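Local coordinates for protein EXOU (Pseudomonas aeruginosa, PDB 4AKX) that acts as a patatin-like phospholipase toxin, delivered by the type III secretion system and bound in this complex by its chaperone SpcU, at residues G66-Q71 against A452-A457; D343-E348 against Q394-P399. All coordinates share one frame; numbering follows the deposited sequence.

Contact 1. Residues G66-Q71 against A452-A457; sequences GVTELQ and ASLDEA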
ATOM      1  N   GLY B  66     -26.145  30.755 -14.714  1.00 56.48           N
ATOM      2  CA  GLY B  66     -25.072  31.706 -14.935  1.00 52.28           C
ATOM      3  C   GLY B  66     -23.996  31.206 -15.874  1.00 56.20           C
ATOM      4  O   GLY B  66     -23.475  31.981 -16.690  1.00 54.28           O
ATOM      5  N   VAL B  67     -23.646  29.916 -15.756  1.00 59.71           N
ATOM      6  CA  VAL B  67     -22.436  29.387 -16.394  1.00 56.94           C
ATOM      7  C   VAL B  67     -22.462  29.730 -17.868  1.00 57.22           C
ATOM      8  O   VAL B  67     -23.447  29.445 -18.561  1.00 60.54           O
ATOM      9  CB  VAL B  67     -22.293  27.860 -16.241  1.00 57.37           C
ATOM     10  CG1 VAL B  67     -21.099  27.355 -17.043  1.00 52.37           C
ATOM     11  CG2 VAL B  67     -22.189  27.470 -14.782  1.00 54.90           C
ATOM     12  N   THR B  68     -21.389  30.358 -18.329  1.00 54.02           N
ATOM     13  CA  THR B  68     -21.242  30.717 -19.715  1.00 56.61           C
ATOM     14  C   THR B  68     -20.269  29.836 -20.425  1.00 56.85           C
ATOM     15  O   THR B  68     -19.158  29.670 -19.978  1.00 65.66           O
ATOM     16  CB  THR B  68     -20.712  32.106 -19.815  1.00 56.92           C
ATOM     17  OG1 THR B  68     -21.625  32.957 -19.133  1.00 62.03           O
ATOM     18  CG2 THR B  68     -20.594  32.514 -21.286  1.00 62.75           C
ATOM     19  N   GLU B  69     -20.693  29.283 -21.547  1.00 56.73           N
ATOM     20  CA  GLU B  69     -19.855  28.437 -22.343  1.00 57.41           C
ATOM     21  C   GLU B  69     -19.374  29.183 -23.595  1.00 57.46           C
ATOM     22  O   GLU B  69     -20.183  29.735 -24.376  1.00 52.20           O
ATOM     23  CB  GLU B  69     -20.599  27.164 -22.724  1.00 63.37           C
ATOM     24  CG  GLU B  69     -19.904  26.383 -23.836  1.00 80.29           C
ATOM     25  CD  GLU B  69     -20.513  25.004 -24.095  1.00 91.54           C
ATOM     26  OE1 GLU B  69     -21.733  24.813 -23.828  1.00 87.79           O
ATOM     27  OE2 GLU B  69     -19.757  24.110 -24.582  1.00 92.74           O
ATOM     28  N   LEU B  70     -18.049  29.183 -23.775  1.00 57.26           N
ATOM     29  CA  LEU B  70     -17.405  29.750 -24.955  1.00 59.29           C
ATOM     30  C   LEU B  70     -16.984  28.682 -25.965  1.00 63.91           C
ATOM     31  O   LEU B  70     -16.396  27.667 -25.602  1.00 65.80           O
ATOM     32  CB  LEU B  70     -16.204  30.556 -24.523  1.00 58.25           C
ATOM     33  CG  LEU B  70     -15.250  31.084 -25.578  1.00 64.28           C
ATOM     34  CD1 LEU B  70     -15.989  32.087 -26.433  1.00 71.34           C
ATOM     35  CD2 LEU B  70     -14.066  31.759 -24.901  1.00 62.89           C
ATOM     36  N   GLN B  71     -17.314  28.905 -27.232  1.00 67.48           N
ATOM     37  CA  GLN B  71     -16.819  28.055 -28.316  1.00 73.55           C
ATOM     38  C   GLN B  71     -16.156  28.915 -29.389  1.00 78.88           C
ATOM     39  O   GLN B  71     -16.650  29.995 -29.735  1.00 84.12           O
ATOM     40  CB  GLN B  71     -17.945  27.240 -28.919  1.00 75.27           C
ATOM     41  CG  GLN B  71     -17.479  26.019 -29.678  1.00 80.32           C
ATOM     42  CD  GLN B  71     -18.468  25.588 -30.747  1.00 86.58           C
ATOM     43  OE1 GLN B  71     -19.684  25.717 -30.586  1.00 86.59           O
ATOM     44  NE2 GLN B  71     -17.948  25.069 -31.844  1.00 90.78           N
ATOM     45  N   ALA B 452     -17.763  30.601 -15.206  1.00 53.28           N
ATOM     46  CA  ALA B 452     -18.756  30.625 -14.163  1.00 50.29           C
ATOM     47  C   ALA B 452     -19.597  31.873 -14.277  1.00 58.66           C
ATOM     48  O   ALA B 452     -20.614  32.005 -13.578  1.00 66.68           O
ATOM     49  CB  ALA B 452     -18.098  30.549 -12.827  1.00 43.73           C
ATOM     50  N   SER B 453     -19.200  32.774 -15.185  1.00 54.91           N
ATOM     51  CA  SER B 453     -19.942  34.008 -15.406  1.00 50.37           C
ATOM     52  C   SER B 453     -19.605  34.582 -16.766  1.00 54.69           C
ATOM     53  O   SER B 453     -18.547  34.262 -17.340  1.00 49.93           O
ATOM     54  CB  SER B 453     -19.548  35.024 -14.361  1.00 59.48           C
ATOM     55  OG  SER B 453     -18.207  35.458 -14.553  1.00 63.55           O
ATOM     56  N   LEU B 454     -20.498  35.445 -17.280  1.00 56.01           N
ATOM     57  CA  LEU B 454     -20.272  36.089 -18.569  1.00 52.85           C
ATOM     58  C   LEU B 454     -18.946  36.787 -18.514  1.00 54.98           C
ATOM     59  O   LEU B 454     -18.030  36.367 -19.179  1.00 58.52           O
ATOM     60  CB  LEU B 454     -21.369  37.084 -18.904  1.00 54.99           C
ATOM     61  CG  LEU B 454     -21.248  37.797 -20.264  1.00 54.39           C
ATOM     62  CD1 LEU B 454     -21.128  36.794 -21.401  1.00 58.39           C
ATOM     63  CD2 LEU B 454     -22.455  38.677 -20.503  1.00 49.08           C
ATOM     64  N   ASP B 455     -18.812  37.755 -17.602  1.00 58.87           N
ATOM     65  CA  ASP B 455     -17.597  38.563 -17.490  1.00 55.41           C
ATOM     66  C   ASP B 455     -16.303  37.798 -17.425  1.00 56.46           C
ATOM     67  O   ASP B 455     -15.286  38.264 -17.966  1.00 55.90           O
ATOM     68  CB  ASP B 455     -17.649  39.514 -16.317  1.00 56.65           C
ATOM     69  CG  ASP B 455     -16.665  40.691 -16.476  1.00 68.88           C
ATOM     70  OD1 ASP B 455     -16.739  41.432 -17.498  1.00 69.91           O
ATOM     71  OD2 ASP B 455     -15.813  40.872 -15.576  1.00 70.99           O
ATOM     72  N   GLU B 456     -16.303  36.638 -16.768  1.00 55.35           N
ATOM     73  CA  GLU B 456     -15.114  35.784 -16.842  1.00 56.86           C
ATOM     74  C   GLU B 456     -14.770  35.435 -18.300  1.00 59.84           C
ATOM     75  O   GLU B 456     -13.615  35.501 -18.682  1.00 64.33           O
ATOM     76  CB  GLU B 456     -15.236  34.531 -15.976  1.00 60.47           C
ATOM     77  CG  GLU B 456     -15.024  34.799 -14.488  1.00 78.93           C
ATOM     78  CD  GLU B 456     -15.624  33.730 -13.550  1.00 88.78           C
ATOM     79  OE1 GLU B 456     -15.293  32.538 -13.748  1.00105.47           O
ATOM     80  OE2 GLU B 456     -16.379  34.086 -12.582  1.00 72.26           O
ATOM     81  N   ALA B 457     -15.769  35.110 -19.123  1.00 55.39           N
ATOM     82  CA  ALA B 457     -15.483  34.653 -20.485  1.00 53.49           C
ATOM     83  C   ALA B 457     -15.126  35.817 -21.424  1.00 55.01           C
ATOM     84  O   ALA B 457     -14.309  35.680 -22.334  1.00 59.08           O
ATOM     85  CB  ALA B 457     -16.628  33.812 -21.027  1.00 47.26           C
TER
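An N-capped helix start packs here against the beginning of a β-strand, at the place where strand 446-451 of the antiparallel sheet leads into helix 454-459. Strand 446-451 pairs antiparallel with 68-73, through backbone bonds such as that of Thr-68 with Phe-451, and the chain then runs through Ala-452 and Ser-453 into the helix. Residues 452-457 therefore lie beside the end at which strand 68-73 begins, with the CA atoms of Val-67 and Ala-452 4.5 Å apart.

No hydrogen bond crosses between the two segments, and the contact is one of shape. Thr-68 carries most of it, its CB directed at the helix start. OG1 lies anti to the carbonyl carbon (chi1 -58°), which puts CG2 anti to the backbone N, and CG2 reaches the CB of Ala-457 at 4.2 Å, while Ala-457 also rests on Phe-451. The hydroxyl branch lies over the Ser-453 to Leu-454 peptide, with Leu-454 CB beside it; the approach of OG1 to the Leu-454 N is too badly angled for a bond. Gly-66, with a positive phi of 112°, turns the chain into the strand as its carbonyl passes Ser-453 CA.

The side-chain hydrogen bonds around the junction join residues of the same segment. On the helix side Ser-453 is the N-cap: its OG accepts from Glu-456 N at 3.2 Å, occupying an N-H of the first turn. The Glu-456 carboxylate bends back over this turn, OE2 taking a weak bond from the Ser-453 hydroxyl and OE1 a weak one from Ala-452 N. Asp-455 is turned outward, in a salt bridge with Arg-530. On the strand side, the Thr-68 hydroxyl closes onto its own chain, OG1 donating to Gly-66 O at 3.2 Å in the carbonyl plane.

Contact 2. Residues D343-E348 against Q394-P399; sequences DNLILE and QTVVVP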
ATOM      1  N   ASP B 343      -1.402  27.081 -32.292  1.00 93.75           N
ATOM      2  CA  ASP B 343      -1.506  25.662 -32.531  1.00 91.51           C
ATOM      3  C   ASP B 343      -0.185  25.198 -33.076  1.00 92.22           C
ATOM      4  O   ASP B 343       0.593  25.991 -33.612  1.00 94.42           O
ATOM      5  CB  ASP B 343      -2.586  25.390 -33.574  1.00 93.95           C
ATOM      6  CG  ASP B 343      -3.886  24.920 -32.965  1.00 97.66           C
ATOM      7  OD1 ASP B 343      -4.182  25.321 -31.822  1.00100.26           O
ATOM      8  OD2 ASP B 343      -4.609  24.138 -33.629  1.00 97.49           O
ATOM      9  N   ASN B 344       0.045  23.900 -32.978  1.00 93.10           N
ATOM     10  CA  ASN B 344       1.216  23.288 -33.559  1.00 91.35           C
ATOM     11  C   ASN B 344       0.864  22.267 -34.600  1.00 93.51           C
ATOM     12  O   ASN B 344      -0.066  21.484 -34.428  1.00 94.87           O
ATOM     13  CB  ASN B 344       2.032  22.632 -32.477  1.00 89.75           C
ATOM     14  CG  ASN B 344       2.694  23.636 -31.597  1.00 88.65           C
ATOM     15  OD1 ASN B 344       3.599  24.333 -32.033  1.00 92.26           O
ATOM     16  ND2 ASN B 344       2.225  23.751 -30.363  1.00 87.14           N
ATOM     17  N   LEU B 345       1.607  22.278 -35.697  1.00 95.83           N
ATOM     18  CA  LEU B 345       1.588  21.152 -36.617  1.00 97.36           C
ATOM     19  C   LEU B 345       2.786  20.297 -36.289  1.00 97.74           C
ATOM     20  O   LEU B 345       3.933  20.747 -36.431  1.00101.16           O
ATOM     21  CB  LEU B 345       1.649  21.628 -38.072  1.00 95.05           C
ATOM     22  CG  LEU B 345       1.377  20.573 -39.152  1.00 94.37           C
ATOM     23  CD1 LEU B 345       0.278  19.600 -38.769  1.00 92.14           C
ATOM     24  CD2 LEU B 345       1.053  21.253 -40.471  1.00 96.34           C
ATOM     25  N   ILE B 346       2.530  19.096 -35.790  1.00 93.55           N
ATOM     26  CA  ILE B 346       3.602  18.273 -35.313  1.00 94.73           C
ATOM     27  C   ILE B 346       3.740  17.111 -36.254  1.00 99.78           C
ATOM     28  O   ILE B 346       2.830  16.294 -36.359  1.00106.76           O
ATOM     29  CB  ILE B 346       3.332  17.759 -33.894  1.00 96.45           C
ATOM     30  CG1 ILE B 346       2.826  18.895 -32.996  1.00 99.05           C
ATOM     31  CG2 ILE B 346       4.596  17.167 -33.300  1.00 95.69           C
ATOM     32  CD1 ILE B 346       1.773  18.478 -31.978  1.00 98.28           C
ATOM     33  N   LEU B 347       4.872  17.051 -36.958  1.00102.65           N
ATOM     34  CA  LEU B 347       5.188  15.940 -37.871  1.00105.47           C
ATOM     35  C   LEU B 347       6.128  14.907 -37.232  1.00111.96           C
ATOM     36  O   LEU B 347       7.250  15.241 -36.813  1.00113.97           O
ATOM     37  CB  LEU B 347       5.768  16.472 -39.186  1.00 99.91           C
ATOM     38  CG  LEU B 347       4.817  17.361 -39.985  1.00 96.26           C
ATOM     39  CD1 LEU B 347       5.575  18.284 -40.904  1.00 93.67           C
ATOM     40  CD2 LEU B 347       3.817  16.528 -40.771  1.00 98.11           C
ATOM     41  N   GLU B 348       5.662  13.655 -37.181  1.00119.26           N
ATOM     42  CA  GLU B 348       6.304  12.596 -36.402  1.00123.32           C
ATOM     43  C   GLU B 348       6.561  11.356 -37.257  1.00128.15           C
ATOM     44  O   GLU B 348       5.796  11.070 -38.187  1.00125.05           O
ATOM     45  CB  GLU B 348       5.421  12.229 -35.210  1.00127.28           C
ATOM     46  CG  GLU B 348       6.175  11.886 -33.928  1.00134.78           C
ATOM     47  CD  GLU B 348       5.254  11.345 -32.829  1.00142.64           C
ATOM     48  OE1 GLU B 348       4.173  10.801 -33.167  1.00146.84           O
ATOM     49  OE2 GLU B 348       5.609  11.460 -31.626  1.00141.09           O
ATOM     50  N   GLN B 394      -2.999  17.546 -32.681  1.00 99.70           N
ATOM     51  CA  GLN B 394      -2.189  18.468 -33.466  1.00 98.32           C
ATOM     52  C   GLN B 394      -1.023  17.752 -34.117  1.00 98.92           C
ATOM     53  O   GLN B 394      -0.093  18.385 -34.611  1.00 98.31           O
ATOM     54  CB  GLN B 394      -1.624  19.562 -32.583  1.00 96.11           C
ATOM     55  CG  GLN B 394      -2.636  20.384 -31.825  1.00 97.16           C
ATOM     56  CD  GLN B 394      -2.005  21.632 -31.240  1.00 96.62           C
ATOM     57  OE1 GLN B 394      -2.452  22.751 -31.500  1.00 96.42           O
ATOM     58  NE2 GLN B 394      -0.938  21.450 -30.473  1.00 96.69           N
ATOM     59  N   THR B 395      -1.053  16.430 -34.100  1.00101.48           N
ATOM     60  CA  THR B 395       0.051  15.667 -34.642  1.00105.13           C
ATOM     61  C   THR B 395      -0.374  14.751 -35.789  1.00110.47           C
ATOM     62  O   THR B 395      -1.154  13.792 -35.602  1.00113.95           O
ATOM     63  CB  THR B 395       0.844  14.914 -33.532  1.00105.55           C
ATOM     64  OG1 THR B 395       2.213  14.802 -33.915  1.00102.73           O
ATOM     65  CG2 THR B 395       0.273  13.506 -33.243  1.00107.69           C
ATOM     66  N   VAL B 396       0.098  15.086 -36.986  1.00112.46           N
ATOM     67  CA  VAL B 396       0.025  14.167 -38.130  1.00118.72           C
ATOM     68  C   VAL B 396       1.311  13.337 -38.269  1.00117.89           C
ATOM     69  O   VAL B 396       2.423  13.854 -38.148  1.00112.11           O
ATOM     70  CB  VAL B 396      -0.377  14.880 -39.458  1.00119.86           C
ATOM     71  CG1 VAL B 396       0.125  16.319 -39.484  1.00118.11           C
ATOM     72  CG2 VAL B 396       0.107  14.099 -40.683  1.00117.71           C
ATOM     73  N   VAL B 397       1.133  12.040 -38.500  1.00122.08           N
ATOM     74  CA  VAL B 397       2.202  11.069 -38.326  1.00123.61           C
ATOM     75  C   VAL B 397       2.378  10.228 -39.599  1.00124.82           C
ATOM     76  O   VAL B 397       1.616   9.297 -39.845  1.00124.16           O
ATOM     77  CB  VAL B 397       1.946  10.189 -37.065  1.00122.98           C
ATOM     78  CG1 VAL B 397       0.721   9.304 -37.239  1.00123.67           C
ATOM     79  CG2 VAL B 397       3.173   9.369 -36.700  1.00127.79           C
ATOM     80  N   VAL B 398       3.378  10.585 -40.406  1.00126.27           N
ATOM     81  CA  VAL B 398       3.567  10.013 -41.754  1.00132.02           C
ATOM     82  C   VAL B 398       4.045   8.537 -41.703  1.00133.63           C
ATOM     83  O   VAL B 398       4.848   8.178 -40.827  1.00131.38           O
ATOM     84  CB  VAL B 398       4.497  10.919 -42.632  1.00130.12           C
ATOM     85  CG1 VAL B 398       5.928  10.898 -42.123  1.00126.80           C
ATOM     86  CG2 VAL B 398       4.432  10.543 -44.112  1.00132.72           C
ATOM     87  N   PRO B 399       3.506   7.671 -42.606  1.00135.29           N
ATOM     88  CA  PRO B 399       3.804   6.240 -42.568  1.00138.78           C
ATOM     89  C   PRO B 399       5.013   5.863 -43.440  1.00143.53           C
ATOM     90  O   PRO B 399       4.857   5.225 -44.491  1.00148.88           O
ATOM     91  CB  PRO B 399       2.516   5.604 -43.106  1.00139.47           C
ATOM     92  CG  PRO B 399       1.871   6.661 -43.951  1.00137.87           C
ATOM     93  CD  PRO B 399       2.537   7.987 -43.675  1.00134.66           C
TER
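The Gln-394 side-chain amide stands almost perpendicular to two flat groups of the neighbouring strand, the Asp-343 carboxylate (85°) and the Asn-344 amide. One face of its carbonyl receives Asn-344 N, which donates to Gln-394 OE1 at 3.1 Å from above the carbonyl plane. The same OE1 lies 3.1 Å from Asp-343 OD1; both are acceptors, and Arg-340 bonds to each, through a salt bridge to the carboxylate and a hydrogen bond to OE1. Arg-442 and Arg-74 add salt bridges to Asp-343, a positive setting that would be expected to keep the carboxylate ionised.

Gln-394 CG lies anti to its own carbonyl carbon (chi1 -58°) and the chain continues extended, carrying the amide alongside the Asn-344 backbone. Gln-394 O takes Ile-346 N at 3.0 Å, nearly along the C=O axis. The Thr-395 hydroxyl donates to Ile-346 O at 2.9 Å, from above the carbonyl plane, and Ile-346 CD1 folds over the Gln-394 backbone. Farther along, Glu-348 N to Val-396 O and Val-398 N to Glu-348 O are weak.

On the face of the sheet opposite Ile-346 and Thr-395, Val-396 CG1 meets Leu-345 CD1 at 3.4 Å and Leu-347 CD2 at 3.9 Å; both leucines also touch helix 423-441. Ile-346 pairs with Thr-395 and Leu-347 with Val-396, both in parallel sense, the short strand axes 23° apart. Strand 395-397 is thereby added beyond 343-348 as the outermost strand of a mixed, mainly parallel sheet with helices packed against it, the α/β core characteristic of patatin-like phospholipases.

Both contacts join distant parts of the chain at a β-strand and both are partly buried, yet they belong to different sheets and do not touch, with centres about 32 Å apart and nearest atoms about 13 Å. Contact 2 lies nearer the middle of the molecule, its centre about 16 Å from that of the chain, against about 27 Å for contact 1. It is strand on strand, carried by interstrand hydrogen bonds and a buried aspartate paired with arginines at one end. Contact 1 sets a helix start on a strand, with half the buried area and no hydrogen bond between its two segments. Along the sequence, contact 2 is nested within the loop that contact 1 closes.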